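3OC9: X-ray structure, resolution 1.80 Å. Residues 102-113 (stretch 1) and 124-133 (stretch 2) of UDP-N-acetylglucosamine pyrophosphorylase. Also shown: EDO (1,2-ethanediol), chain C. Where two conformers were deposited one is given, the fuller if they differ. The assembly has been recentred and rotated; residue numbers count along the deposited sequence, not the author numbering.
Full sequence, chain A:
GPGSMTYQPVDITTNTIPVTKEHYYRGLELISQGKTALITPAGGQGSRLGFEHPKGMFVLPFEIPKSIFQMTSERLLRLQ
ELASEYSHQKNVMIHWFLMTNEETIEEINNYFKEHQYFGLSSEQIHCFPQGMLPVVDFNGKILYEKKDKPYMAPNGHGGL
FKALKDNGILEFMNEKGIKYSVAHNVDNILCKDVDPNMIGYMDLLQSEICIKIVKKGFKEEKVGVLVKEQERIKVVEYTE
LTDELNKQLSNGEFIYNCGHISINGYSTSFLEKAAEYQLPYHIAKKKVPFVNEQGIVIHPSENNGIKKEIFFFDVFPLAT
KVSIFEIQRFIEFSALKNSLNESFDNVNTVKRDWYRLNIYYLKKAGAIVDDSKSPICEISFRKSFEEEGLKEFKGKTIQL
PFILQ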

ATOM      1  N   GLU A 102       0.488  -6.648  19.453  1.00 30.58           N
ATOM      2  CA  GLU A 102      -0.028  -7.553  20.497  1.00 32.02           C
ATOM      3  C   GLU A 102      -1.529  -7.411  20.792  1.00 32.76           C
ATOM      4  O   GLU A 102      -2.175  -8.393  21.189  1.00 33.35           O
ATOM      5  CB  GLU A 102       0.791  -7.433  21.800  1.00 32.92           C
ATOM      6  N   GLU A 103      -2.089  -6.218  20.608  1.00 33.06           N
ATOM      7  CA  GLU A 103      -3.509  -5.972  20.912  1.00 34.11           C
ATOM      8  C   GLU A 103      -4.497  -6.532  19.869  1.00 33.67           C
ATOM      9  O   GLU A 103      -5.664  -6.790  20.195  1.00 34.38           O
ATOM     10  CB  GLU A 103      -3.782  -4.467  21.090  1.00 35.21           C
ATOM     11  CG  GLU A 103      -3.184  -3.833  22.354  1.00 38.06           C
ATOM     12  CD  GLU A 103      -3.506  -2.334  22.507  1.00 41.17           C
ATOM     13  OE1 GLU A 103      -4.229  -1.749  21.663  1.00 43.03           O
ATOM     14  OE2 GLU A 103      -3.028  -1.729  23.486  1.00 43.04           O
ATOM     15  N   THR A 104      -4.025  -6.730  18.632  1.00 32.34           N
ATOM     16  CA  THR A 104      -4.925  -7.100  17.532  0.70 31.79           C
ATOM     17  C   THR A 104      -4.593  -8.413  16.811  1.00 30.60           C
ATOM     18  O   THR A 104      -5.400  -8.899  16.004  1.00 30.26           O
ATOM     19  CB  THR A 104      -5.013  -5.982  16.451  0.70 32.03           C
ATOM     20  OG1 THR A 104      -3.728  -5.805  15.839  0.70 32.41           O
ATOM     21  CG2 THR A 104      -5.506  -4.659  17.051  0.70 33.31           C
ATOM     22  N   ILE A 105      -3.439  -9.014  17.103  1.00 29.56           N
ATOM     23  CA  ILE A 105      -2.999 -10.238  16.396  1.00 28.41           C
ATOM     24  C   ILE A 105      -3.970 -11.453  16.462  1.00 28.99           C
ATOM     25  O   ILE A 105      -4.190 -12.156  15.450  1.00 27.56           O
ATOM     26  CB  ILE A 105      -1.514 -10.614  16.756  1.00 29.38           C
ATOM     27  CG1 ILE A 105      -0.995 -11.746  15.859  1.00 28.73           C
ATOM     28  CG2 ILE A 105      -1.355 -10.928  18.275  1.00 28.21           C
ATOM     29  CD1 ILE A 105       0.533 -11.782  15.688  1.00 30.39           C
ATOM     30  N   GLU A 106      -4.556 -11.704  17.634  1.00 29.84           N
ATOM     31  CA  GLU A 106      -5.486 -12.838  17.763  1.00 30.95           C
ATOM     32  C   GLU A 106      -6.759 -12.649  16.908  1.00 30.39           C
ATOM     33  O   GLU A 106      -7.220 -13.599  16.244  1.00 30.15           O
ATOM     34  CB  GLU A 106      -5.825 -13.116  19.243  1.00 32.42           C
ATOM     35  CG  GLU A 106      -6.793 -14.291  19.452  1.00 36.52           C
ATOM     36  CD  GLU A 106      -7.199 -14.522  20.919  1.00 41.97           C
ATOM     37  OE1 GLU A 106      -6.502 -14.045  21.841  1.00 45.08           O
ATOM     38  OE2 GLU A 106      -8.222 -15.208  21.154  1.00 45.27           O
ATOM     39  N   GLU A 107      -7.320 -11.433  16.922  1.00 30.08           N
ATOM     40  CA  GLU A 107      -8.535 -11.115  16.135  1.00 29.76           C
ATOM     41  C   GLU A 107      -8.319 -11.292  14.604  1.00 28.48           C
ATOM     42  O   GLU A 107      -9.183 -11.835  13.893  1.00 27.32           O
ATOM     43  CB  GLU A 107      -9.064  -9.710  16.499  1.00 30.82           C
ATOM     44  CG  GLU A 107     -10.211  -9.196  15.604  1.00 33.62           C
ATOM     45  CD  GLU A 107     -10.778  -7.822  16.006  1.00 37.57           C
ATOM     46  OE1 GLU A 107     -10.079  -7.026  16.684  1.00 38.09           O
ATOM     47  OE2 GLU A 107     -11.937  -7.536  15.616  1.00 39.51           O
ATOM     48  N   ILE A 108      -7.159 -10.864  14.107  1.00 27.22           N
ATOM     49  CA  ILE A 108      -6.846 -11.013  12.675  1.00 26.62           C
ATOM     50  C   ILE A 108      -6.625 -12.479  12.265  1.00 26.44           C
ATOM     51  O   ILE A 108      -7.148 -12.929  11.245  1.00 25.36           O
ATOM     52  CB  ILE A 108      -5.658 -10.098  12.239  1.00 26.17           C
ATOM     53  CG1 ILE A 108      -6.044  -8.630  12.438  1.00 27.54           C
ATOM     54  CG2 ILE A 108      -5.284 -10.345  10.758  1.00 25.16           C
ATOM     55  CD1 ILE A 108      -4.876  -7.699  12.581  1.00 31.64           C
ATOM     56  N   ASN A 109      -5.878 -13.233  13.076  1.00 26.38           N
ATOM     57  CA  ASN A 109      -5.690 -14.669  12.835  1.00 26.74           C
ATOM     58  C   ASN A 109      -7.030 -15.437  12.775  1.00 26.55           C
ATOM     59  O   ASN A 109      -7.237 -16.272  11.879  1.00 25.35           O
ATOM     60  CB  ASN A 109      -4.758 -15.293  13.905  1.00 27.77           C
ATOM     61  CG  ASN A 109      -3.269 -15.154  13.564  1.00 28.19           C
ATOM     62  OD1 ASN A 109      -2.877 -15.104  12.397  1.00 30.82           O
ATOM     63  ND2 ASN A 109      -2.429 -15.172  14.595  1.00 31.42           N
ATOM     64  N   ASN A 110      -7.930 -15.130  13.715  1.00 27.26           N
ATOM     65  CA  ASN A 110      -9.260 -15.748  13.743  0.50 27.45           C
ATOM     66  C   ASN A 110     -10.099 -15.386  12.510  1.00 26.99           C
ATOM     67  O   ASN A 110     -10.835 -16.236  11.990  1.00 26.86           O
ATOM     68  CB  ASN A 110     -10.020 -15.373  15.021  0.50 28.30           C
ATOM     69  CG  ASN A 110      -9.537 -16.140  16.242  0.50 29.87           C
ATOM     70  OD1 ASN A 110      -8.969 -17.228  16.131  0.50 30.66           O
ATOM     71  ND2 ASN A 110      -9.772 -15.576  17.419  0.50 31.59           N
ATOM     72  N   TYR A 111      -9.981 -14.137  12.037  1.00 26.18           N
ATOM     73  CA  TYR A 111     -10.724 -13.666  10.854  1.00 25.70           C
ATOM     74  C   TYR A 111     -10.364 -14.499   9.612  1.00 25.50           C
ATOM     75  O   TYR A 111     -11.263 -14.993   8.914  1.00 25.22           O
ATOM     76  CB  TYR A 111     -10.518 -12.150  10.615  1.00 25.87           C
ATOM     77  CG  TYR A 111     -11.243 -11.610   9.394  1.00 25.24           C
ATOM     78  CD1 TYR A 111     -10.570 -11.433   8.177  1.00 25.72           C
ATOM     79  CD2 TYR A 111     -12.607 -11.286   9.448  1.00 27.27           C
ATOM     80  CE1 TYR A 111     -11.238 -10.943   7.040  1.00 25.36           C
ATOM     81  CE2 TYR A 111     -13.288 -10.806   8.304  1.00 28.35           C
ATOM     82  CZ  TYR A 111     -12.582 -10.631   7.114  1.00 26.72           C
ATOM     83  OH  TYR A 111     -13.223 -10.164   5.989  1.00 29.08           O
ATOM     84  N   PHE A 112      -9.064 -14.702   9.363  1.00 24.43           N
ATOM     85  CA  PHE A 112      -8.629 -15.535   8.222  1.00 24.03           C
ATOM     86  C   PHE A 112      -9.043 -17.031   8.349  1.00 24.56           C
ATOM     87  O   PHE A 112      -9.537 -17.641   7.388  1.00 24.24           O
ATOM     88  CB  PHE A 112      -7.113 -15.375   7.957  1.00 24.34           C
ATOM     89  CG  PHE A 112      -6.749 -14.136   7.142  1.00 22.74           C
ATOM     90  CD1 PHE A 112      -6.797 -14.164   5.739  1.00 21.94           C
ATOM     91  CD2 PHE A 112      -6.364 -12.946   7.771  1.00 22.55           C
ATOM     92  CE1 PHE A 112      -6.448 -13.010   4.968  1.00 22.88           C
ATOM     93  CE2 PHE A 112      -6.035 -11.783   7.011  1.00 24.57           C
ATOM     94  CZ  PHE A 112      -6.086 -11.826   5.599  1.00 21.11           C
ATOM     95  N   LYS A 113      -8.848 -17.616   9.533  1.00 24.73           N
ATOM     96  CA  LYS A 113      -9.160 -19.044   9.763  1.00 25.26           C
ATOM     97  C   LYS A 113     -10.641 -19.373   9.521  1.00 26.35           C
ATOM     98  O   LYS A 113     -10.986 -20.358   8.847  1.00 26.29           O
ATOM     99  CB  LYS A 113      -8.752 -19.428  11.198  1.00 25.71           C
ATOM    100  CG  LYS A 113      -9.064 -20.880  11.652  1.00 27.29           C
ATOM    101  CD  LYS A 113      -8.365 -21.931  10.805  1.00 29.96           C
ATOM    102  CE  LYS A 113      -8.438 -23.315  11.471  1.00 30.09           C
ATOM    103  NZ  LYS A 113      -8.150 -24.431  10.523  1.00 31.49           N
ATOM    104  N   GLN A 124       0.909 -19.896   3.641  1.00 24.06           N
ATOM    105  CA  GLN A 124       1.409 -18.640   3.003  1.00 23.13           C
ATOM    106  C   GLN A 124       1.029 -17.304   3.657  1.00 23.13           C
ATOM    107  O   GLN A 124       1.469 -16.257   3.180  1.00 22.71           O
ATOM    108  CB  GLN A 124       1.044 -18.608   1.496  1.00 23.10           C
ATOM    109  CG  GLN A 124      -0.386 -18.118   1.137  1.00 21.32           C
ATOM    110  CD  GLN A 124      -0.737 -18.388  -0.333  1.00 20.59           C
ATOM    111  OE1 GLN A 124      -1.481 -19.332  -0.650  1.00 20.20           O
ATOM    112  NE2 GLN A 124      -0.187 -17.574  -1.236  1.00 22.54           N
ATOM    113  N   ILE A 125       0.220 -17.334   4.726  1.00 22.82           N
ATOM    114  CA  ILE A 125      -0.226 -16.127   5.455  0.50 22.79           C
ATOM    115  C   ILE A 125       0.549 -16.035   6.767  1.00 22.57           C
ATOM    116  O   ILE A 125       0.504 -16.987   7.546  1.00 22.66           O
ATOM    117  CB  ILE A 125      -1.735 -16.242   5.815  0.50 23.24           C
ATOM    118  CG1 ILE A 125      -2.584 -16.329   4.551  0.50 23.85           C
ATOM    119  CG2 ILE A 125      -2.198 -15.078   6.709  0.50 23.44           C
ATOM    120  CD1 ILE A 125      -2.714 -15.016   3.839  0.50 22.76           C
ATOM    121  N   HIS A 126       1.234 -14.905   7.023  1.00 21.69           N
ATOM    122  CA  HIS A 126       2.098 -14.767   8.223  1.00 22.60           C
ATOM    123  C   HIS A 126       1.906 -13.431   8.972  1.00 22.97           C
ATOM    124  O   HIS A 126       2.529 -12.413   8.604  1.00 21.57           O
ATOM    125  CB  HIS A 126       3.592 -14.925   7.845  1.00 22.92           C
ATOM    126  CG  HIS A 126       3.878 -16.076   6.923  1.00 23.78           C
ATOM    127  ND1 HIS A 126       4.184 -17.342   7.383  1.00 26.19           N
ATOM    128  CD2 HIS A 126       3.928 -16.145   5.566  1.00 22.90           C
ATOM    129  CE1 HIS A 126       4.389 -18.146   6.352  1.00 26.25           C
ATOM    130  NE2 HIS A 126       4.246 -17.444   5.235  1.00 24.35           N
ATOM    131  N   CYS A 127       1.098 -13.446  10.039  1.00 22.74           N
ATOM    132  CA  CYS A 127       0.908 -12.246  10.886  1.00 23.62           C
ATOM    133  C   CYS A 127       2.065 -12.113  11.891  1.00 23.37           C
ATOM    134  O   CYS A 127       2.458 -13.114  12.536  1.00 24.09           O
ATOM    135  CB  CYS A 127      -0.453 -12.300  11.631  1.00 23.50           C
ATOM    136  SG  CYS A 127      -1.958 -12.225  10.603  1.00 28.77           S
ATOM    137  N   PHE A 128       2.638 -10.908  12.000  1.00 23.12           N
ATOM    138  CA  PHE A 128       3.755 -10.621  12.961  1.00 22.92           C
ATOM    139  C   PHE A 128       3.604  -9.277  13.711  1.00 23.42           C
ATOM    140  O   PHE A 128       3.112  -8.307  13.142  1.00 22.17           O
ATOM    141  CB  PHE A 128       5.127 -10.697  12.263  1.00 23.45           C
ATOM    142  CG  PHE A 128       5.375  -9.598  11.238  1.00 22.33           C
ATOM    143  CD1 PHE A 128       4.775  -9.645   9.951  1.00 21.53           C
ATOM    144  CD2 PHE A 128       6.220  -8.526  11.543  1.00 22.90           C
ATOM    145  CE1 PHE A 128       5.009  -8.616   9.007  1.00 22.48           C
ATOM    146  CE2 PHE A 128       6.466  -7.502  10.610  1.00 25.21           C
ATOM    147  CZ  PHE A 128       5.860  -7.546   9.332  1.00 23.21           C
ATOM    148  N   PRO A 129       4.037  -9.207  15.000  1.00 24.32           N
ATOM    149  CA  PRO A 129       3.823  -7.938  15.729  1.00 24.66           C
ATOM    150  C   PRO A 129       4.986  -6.933  15.654  1.00 24.64           C
ATOM    151  O   PRO A 129       6.152  -7.340  15.628  1.00 24.98           O
ATOM    152  CB  PRO A 129       3.610  -8.405  17.184  1.00 25.77           C
ATOM    153  CG  PRO A 129       4.451  -9.681  17.289  1.00 25.44           C
ATOM    154  CD  PRO A 129       4.360 -10.329  15.911  1.00 24.98           C
ATOM    155  N   GLN A 130       4.656  -5.640  15.612  1.00 24.59           N
ATOM    156  CA  GLN A 130       5.641  -4.542  15.805  1.00 25.13           C
ATOM    157  C   GLN A 130       5.597  -4.051  17.265  1.00 25.72           C
ATOM    158  O   GLN A 130       4.649  -4.366  18.007  1.00 25.72           O
ATOM    159  CB  GLN A 130       5.390  -3.373  14.819  1.00 24.68           C
ATOM    160  CG  GLN A 130       4.068  -2.596  15.079  1.00 25.93           C
ATOM    161  CD  GLN A 130       3.782  -1.440  14.103  1.00 24.97           C
ATOM    162  OE1 GLN A 130       2.712  -1.397  13.463  1.00 25.62           O
ATOM    163  NE2 GLN A 130       4.704  -0.481  14.017  1.00 28.54           N
ATOM    164  N   GLY A 131       6.615  -3.295  17.676  1.00 26.44           N
ATOM    165  CA  GLY A 131       6.662  -2.701  19.029  1.00 26.71           C
ATOM    166  C   GLY A 131       5.590  -1.643  19.282  1.00 26.56           C
ATOM    167  O   GLY A 131       5.102  -1.015  18.344  1.00 26.45           O
ATOM    168  N   MET A 132       5.217  -1.469  20.553  1.00 27.28           N
ATOM    169  CA  MET A 132       4.287  -0.416  21.005  1.00 27.84           C
ATOM    170  C   MET A 132       4.931   0.417  22.123  1.00 28.39           C
ATOM    171  O   MET A 132       5.847  -0.069  22.797  1.00 29.41           O
ATOM    172  CB  MET A 132       2.972  -1.031  21.503  1.00 28.57           C
ATOM    173  CG  MET A 132       2.195  -1.836  20.429  1.00 29.59           C
ATOM    174  SD  MET A 132       0.601  -2.444  21.035  1.00 36.92           S
ATOM    175  CE  MET A 132      -0.465  -1.044  20.692  1.00 31.55           C
ATOM    176  N   LEU A 133       4.448   1.654  22.313  1.00 28.77           N
ATOM    177  CA  LEU A 133       4.886   2.558  23.409  1.00 29.03           C
ATOM    178  C   LEU A 133       3.683   3.252  24.085  1.00 29.17           C
ATOM    179  O   LEU A 133       2.675   3.515  23.428  1.00 27.94           O
ATOM    180  CB  LEU A 133       5.839   3.641  22.856  1.00 29.41           C
ATOM    181  CG  LEU A 133       7.218   3.248  22.293  1.00 30.96           C
ATOM    182  CD1 LEU A 133       7.830   4.397  21.488  1.00 32.36           C
ATOM    183  CD2 LEU A 133       8.180   2.818  23.431  1.00 32.98           C
TER
HETATM  184  C1  EDO C 403       2.359   2.446  13.252  1.00 42.55           C
HETATM  185  O1  EDO C 403       2.523   1.435  12.240  1.00 41.38           O
HETATM  186  C2  EDO C 403       1.131   3.332  13.016  1.00 44.29           C
HETATM  187  O2  EDO C 403       1.440   4.396  12.097  1.00 46.60           O
HETATM  188  O   HOH W   1       3.119  -5.452  20.073  1.00 24.60           O
HETATM  189  O   HOH W   2      -0.247 -15.883  10.967  1.00 29.26           O
HETATM  190  O   HOH W   3       0.643 -15.247  14.114  1.00 30.56           O

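A helix packed on a strand commonly relies on apolar side chains for direct contact, while water can link nearby polar groups, backbone and side chain alike, and this segment of UDP-N-acetylglucosamine pyrophosphorylase illustrates the pattern. Helix 105-113 runs nearly antiparallel to strand 125-129, at 171°, with 9.4 Å between the axes at closest approach. Strand alternation directs Ile125, Cys127 and Pro129 toward the helix, while His126 and Phe128 point away; on the helix, Ile105, Ile108 and Phe112 face the strand, spaced at three- and four-residue intervals that keep them on one side.

The apolar contacts follow this register. Ile105 CD1 lies 4.2 Å from Cys127 CB and 4.1 Å from Pro129 CD, so a single methyl spans two successive inward-facing strand residues. Ile108 CG2 approaches Cys127 SG to 3.8 Å, and Phe112 CE1 meets Ile125 CD1 more loosely at 4.4 Å. Outside this apolar set, Glu103, which precedes the helix, brings its carboxylate carbon CD within 3.8 Å of Met132 CE.

The clear polar links are water-mediated. Asn109 bridges to both backbone polar atoms of Cys127: one water donates to Asn109 OD1 and accepts from Cys127 N, while another accepts from Asn109 ND2 and donates to Cys127 O. A third water similarly connects Glu102 N with Gln130 O.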